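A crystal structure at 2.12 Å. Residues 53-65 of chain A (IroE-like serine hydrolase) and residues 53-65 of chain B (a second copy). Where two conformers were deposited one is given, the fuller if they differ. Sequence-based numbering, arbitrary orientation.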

# COMPACT_ATOMS: atom_id res chain seq x y z
N ASP A 53 -7.08 13.59 -4.63
CA ASP A 53 -6.42 13.17 -3.39
C ASP A 53 -6.02 11.68 -3.29
O ASP A 53 -4.99 11.37 -2.70
N GLN A 54 -6.81 10.79 -3.88
CA GLN A 54 -6.60 9.33 -3.75
C GLN A 54 -5.93 8.60 -4.95
O GLN A 54 -5.40 7.51 -4.79
N PHE A 55 -5.92 9.22 -6.13
CA PHE A 55 -5.46 8.54 -7.34
C PHE A 55 -4.02 8.05 -7.28
O PHE A 55 -3.76 6.88 -7.56
N ASP A 56 -3.12 8.95 -6.91
CA ASP A 56 -1.69 8.63 -6.83
C ASP A 56 -1.31 7.36 -6.02
O ASP A 56 -0.63 6.50 -6.54
N HIS A 57 -1.74 7.24 -4.76
CA HIS A 57 -1.37 6.07 -3.96
C HIS A 57 -2.16 4.84 -4.36
O HIS A 57 -1.63 3.73 -4.28
N MSE A 58 -3.41 5.02 -4.79
CA MSE A 58 -4.26 3.90 -5.23
C MSE A 58 -3.77 3.35 -6.56
O MSE A 58 -3.52 2.14 -6.69
N ALA A 59 -3.60 4.23 -7.55
CA ALA A 59 -3.06 3.80 -8.84
C ALA A 59 -1.64 3.11 -8.70
O ALA A 59 -1.41 2.07 -9.33
N SER A 60 -0.73 3.63 -7.86
CA SER A 60 0.59 2.95 -7.69
C SER A 60 0.44 1.55 -7.03
O SER A 60 1.16 0.61 -7.36
N LEU A 61 -0.51 1.43 -6.11
CA LEU A 61 -0.76 0.15 -5.47
C LEU A 61 -1.34 -0.81 -6.52
O LEU A 61 -0.83 -1.90 -6.72
N LEU A 62 -2.37 -0.36 -7.23
CA LEU A 62 -3.00 -1.21 -8.26
C LEU A 62 -2.03 -1.73 -9.34
O LEU A 62 -2.05 -2.93 -9.67
N GLN A 63 -1.19 -0.85 -9.88
CA GLN A 63 -0.17 -1.24 -10.84
C GLN A 63 0.86 -2.15 -10.18
O GLN A 63 1.33 -3.06 -10.80
N PHE A 64 1.22 -1.90 -8.92
CA PHE A 64 2.17 -2.76 -8.21
C PHE A 64 1.60 -4.18 -8.06
O PHE A 64 2.24 -5.16 -8.38
N LEU A 65 0.36 -4.28 -7.60
CA LEU A 65 -0.28 -5.59 -7.41
C LEU A 65 -0.44 -6.44 -8.68
O LEU A 65 -0.68 -7.64 -8.58
N ASP B 53 13.37 0.43 -9.17
CA ASP B 53 12.22 -0.46 -9.14
C ASP B 53 11.18 -0.13 -8.05
O ASP B 53 9.99 -0.15 -8.32
N GLN B 54 11.65 0.15 -6.84
CA GLN B 54 10.80 0.28 -5.62
C GLN B 54 10.43 1.68 -5.09
O GLN B 54 9.56 1.79 -4.25
N PHE B 55 11.05 2.74 -5.58
CA PHE B 55 10.83 4.05 -5.00
C PHE B 55 9.41 4.58 -5.17
O PHE B 55 8.85 5.13 -4.24
N ASP B 56 8.83 4.43 -6.35
CA ASP B 56 7.51 5.00 -6.60
C ASP B 56 6.40 4.51 -5.65
O ASP B 56 5.72 5.33 -5.00
N HIS B 57 6.23 3.19 -5.53
CA HIS B 57 5.17 2.64 -4.69
C HIS B 57 5.50 2.81 -3.19
O HIS B 57 4.61 3.14 -2.37
N MSE B 58 6.77 2.65 -2.85
CA MSE B 58 7.21 2.81 -1.47
C MSE B 58 7.14 4.26 -1.01
O MSE B 58 6.59 4.56 0.06
N ALA B 59 7.67 5.18 -1.80
CA ALA B 59 7.56 6.58 -1.47
C ALA B 59 6.11 7.05 -1.37
O ALA B 59 5.77 7.81 -0.45
N SER B 60 5.25 6.65 -2.31
CA SER B 60 3.86 7.07 -2.26
C SER B 60 3.17 6.53 -1.01
O SER B 60 2.34 7.18 -0.45
N LEU B 61 3.54 5.35 -0.56
CA LEU B 61 2.95 4.80 0.65
C LEU B 61 3.46 5.55 1.87
O LEU B 61 2.67 5.95 2.75
N LEU B 62 4.77 5.74 1.95
CA LEU B 62 5.38 6.45 3.06
C LEU B 62 4.77 7.82 3.24
O LEU B 62 4.51 8.21 4.38
N GLN B 63 4.54 8.54 2.12
CA GLN B 63 3.93 9.86 2.21
C GLN B 63 2.45 9.82 2.61
O GLN B 63 2.00 10.66 3.40
N PHE B 64 1.70 8.85 2.09
CA PHE B 64 0.32 8.66 2.49
C PHE B 64 0.17 8.38 4.00
O PHE B 64 -0.76 8.86 4.65
N LEU B 65 1.04 7.54 4.52
CA LEU B 65 0.99 7.15 5.93
C LEU B 65 1.32 8.33 6.84
O LEU B 65 0.89 8.34 7.97

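This is a compact, nearly two-fold symmetric helix-to-helix contact between two copies of one protein, built from a central pair of serines flanked by two histidine–phenylalanine stacks. The helices run at 139° to each other, closer to antiparallel than parallel, and their axes approach to 9.3 Å. The nearest CA atoms are those of S60(A) and H57(B), 5.5 Å apart, and those of H57(A) and S60(B), 5.6 Å apart, so each serine sits beside a histidine of the other copy.

On each helix three residues aim CA-to-CB toward the partner: H57(A), S60(A) and F64(A), and likewise H57(B), S60(B) and F64(B). Their spacing of three and four keeps them on one face of the helix, and the crossing brings H57(A) against F64(B) and H57(B) against F64(A). Together the two stretches bury 352 Å², most of it from these six residues.

At the centre both serines adopt p (chi1 61° in A, 64° in B), and S60(A) OG comes within 2.8 Å of S60(B) OG. Each hydroxyl also lies near its own helix backbone, S60(A) OG being 3.1 Å from D56(A) O and S60(B) OG 3.0 Å from D56(B) O; which acceptors the protons choose is left open. A water sits beside the pair. Its oxygen hydrogen-bonds to S60(A) OG at 2.7 Å and donates to H57(B) O at 3.2 Å, so it ties a side chain of one copy to the backbone of the other; it also lies 2.7 Å from S60(B) OG.

Outward from the serines, the aromatic pairs carry most of the buried area. Each histidine is p, with chi2 near 97°, and each phenylalanine is t, with chi2 in the eighties, a combination that lays the rings face to face. The H57(A) and F64(B) centroids are 4.2 Å apart, those of F64(A) and H57(B) 4.1 Å, with planes tilted by 29° in both. The closest atoms are H57(A) NE2 and F64(B) CE1 at 3.6 Å, and F64(A) CE1 and H57(B) NE2 at 3.4 Å.

The imidazoles are held from within their own helices. H57(A) NE2 donates to Q54(A) OE1 at 2.6 Å, and H57(B) NE2 to Q54(B) OE1 at 2.7 Å, both nearly linear. Each ND1 is hydrogen-bonded elsewhere in the structure, so the buried rings have both nitrogens satisfied. Q54(A) and Q54(B) start sideways, but their m, m rotamers bring their ends nearer the partner; Q54(A) OE1 reaches 4.4 Å from F64(B) CE1.

The rule to read here is paired serines at the centre, and on each side a histidine held by its own glutamine and stacked on the partner's phenylalanine.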

# COMPACT_ATOMS: atom_id res chain seq x y z
CB ASP A 53 -7.34 13.52 -2.20
CG ASP A 53 -7.51 15.03 -2.01
OD1 ASP A 53 -6.71 15.80 -2.54
OD2 ASP A 53 -8.44 15.45 -1.31
CB GLN A 54 -7.94 8.65 -3.46
CG GLN A 54 -8.73 9.17 -2.21
CD GLN A 54 -8.09 8.79 -0.89
OE1 GLN A 54 -7.24 7.90 -0.81
NE2 GLN A 54 -8.49 9.49 0.15
CB PHE A 55 -5.61 9.40 -8.60
CG PHE A 55 -5.22 8.68 -9.86
CD1 PHE A 55 -6.13 7.83 -10.49
CD2 PHE A 55 -3.95 8.82 -10.39
CE1 PHE A 55 -5.79 7.13 -11.64
CE2 PHE A 55 -3.59 8.12 -11.54
CZ PHE A 55 -4.52 7.28 -12.17
CB ASP A 56 -0.90 9.83 -6.31
CG ASP A 56 -0.70 10.91 -7.36
OD1 ASP A 56 -1.40 10.95 -8.41
OD2 ASP A 56 0.23 11.72 -7.14
CB HIS A 57 -1.46 6.29 -2.43
CG HIS A 57 -2.86 6.29 -1.88
ND1 HIS A 57 -3.42 5.18 -1.28
CD2 HIS A 57 -3.79 7.26 -1.81
CE1 HIS A 57 -4.66 5.46 -0.91
NE2 HIS A 57 -4.91 6.72 -1.21
CB MSE A 58 -5.73 4.33 -5.35
CG MSE A 58 -6.43 4.55 -4.01
SE MSE A 58 -8.29 4.79 -4.22
CE MSE A 58 -8.76 4.75 -2.31
CB ALA A 59 -3.02 4.99 -9.84
CB SER A 60 1.62 3.81 -6.95
OG SER A 60 1.23 4.16 -5.63
CB LEU A 61 -1.67 0.33 -4.24
CG LEU A 61 -2.20 -0.95 -3.59
CD1 LEU A 61 -0.99 -1.82 -3.15
CD2 LEU A 61 -3.20 -0.65 -2.46
CB LEU A 62 -4.20 -0.50 -8.88
CG LEU A 62 -5.41 -0.36 -7.95
CD1 LEU A 62 -6.40 0.58 -8.56
CD2 LEU A 62 -6.06 -1.69 -7.67
CB GLN A 63 0.52 0.00 -11.40
CG GLN A 63 -0.36 0.85 -12.35
CD GLN A 63 -0.31 0.41 -13.83
OE1 GLN A 63 0.74 -0.06 -14.33
NE2 GLN A 63 -1.43 0.59 -14.54
CB PHE A 64 2.57 -2.19 -6.83
CG PHE A 64 3.43 -3.13 -6.01
CD1 PHE A 64 4.81 -3.13 -6.12
CD2 PHE A 64 2.83 -4.03 -5.12
CE1 PHE A 64 5.58 -3.99 -5.39
CE2 PHE A 64 3.59 -4.90 -4.38
CZ PHE A 64 4.97 -4.87 -4.52
CB LEU A 65 -1.64 -5.42 -6.73
CG LEU A 65 -1.70 -5.07 -5.24
CD1 LEU A 65 -3.09 -4.77 -4.82
CD2 LEU A 65 -1.19 -6.22 -4.45
CB ASP B 53 12.70 -1.88 -8.78
CG ASP B 53 13.70 -2.48 -9.79
OD1 ASP B 53 13.43 -2.41 -11.00
OD2 ASP B 53 14.73 -3.06 -9.32
CB GLN B 54 11.51 -0.44 -4.47
CG GLN B 54 11.94 -1.91 -4.75
CD GLN B 54 10.78 -2.89 -4.82
OE1 GLN B 54 9.70 -2.64 -4.28
NE2 GLN B 54 10.99 -4.01 -5.50
CB PHE B 55 11.83 5.09 -5.55
CG PHE B 55 11.68 6.47 -4.97
CD1 PHE B 55 12.28 6.81 -3.75
CD2 PHE B 55 10.99 7.44 -5.64
CE1 PHE B 55 12.18 8.09 -3.21
CE2 PHE B 55 10.88 8.74 -5.12
CZ PHE B 55 11.48 9.06 -3.89
CB ASP B 56 7.10 4.87 -8.07
CG ASP B 56 7.98 5.73 -9.01
OD1 ASP B 56 9.13 6.05 -8.66
OD2 ASP B 56 7.53 6.06 -10.13
CB HIS B 57 4.80 1.20 -5.12
CG HIS B 57 5.73 0.12 -4.63
ND1 HIS B 57 5.49 -0.61 -3.49
CD2 HIS B 57 6.88 -0.37 -5.15
CE1 HIS B 57 6.47 -1.47 -3.29
NE2 HIS B 57 7.34 -1.34 -4.29
CB MSE B 58 8.61 2.27 -1.28
CG MSE B 58 8.76 0.78 -1.38
SE MSE B 58 10.51 0.28 -0.74
CE MSE B 58 10.33 -1.71 -0.85
CB ALA B 59 8.33 7.45 -2.49
CB SER B 60 3.09 6.74 -3.56
OG SER B 60 2.96 5.35 -3.81
CB LEU B 61 3.32 3.32 0.77
CG LEU B 61 2.93 2.63 2.07
CD1 LEU B 61 1.39 2.72 2.25
CD2 LEU B 61 3.50 1.18 2.10
CB LEU B 62 6.89 6.55 2.91
CG LEU B 62 7.58 5.20 3.02
CD1 LEU B 62 9.03 5.26 2.68
CD2 LEU B 62 7.41 4.60 4.41
CB GLN B 63 4.18 10.67 0.94
CG GLN B 63 5.68 10.97 0.80
CD GLN B 63 5.97 12.05 -0.22
OE1 GLN B 63 5.16 12.28 -1.12
NE2 GLN B 63 7.12 12.73 -0.09
CB PHE B 64 -0.30 7.47 1.73
CG PHE B 64 -1.69 7.11 2.21
CD1 PHE B 64 -2.79 7.78 1.73
CD2 PHE B 64 -1.87 6.11 3.17
CE1 PHE B 64 -4.06 7.47 2.19
CE2 PHE B 64 -3.14 5.78 3.62
CZ PHE B 64 -4.24 6.46 3.13
CB LEU B 65 1.97 6.01 6.23
CG LEU B 65 1.69 4.58 5.72
CD1 LEU B 65 2.86 3.67 5.84
CD2 LEU B 65 0.49 4.00 6.44
O HOH W 1 1.49 3.16 -3.17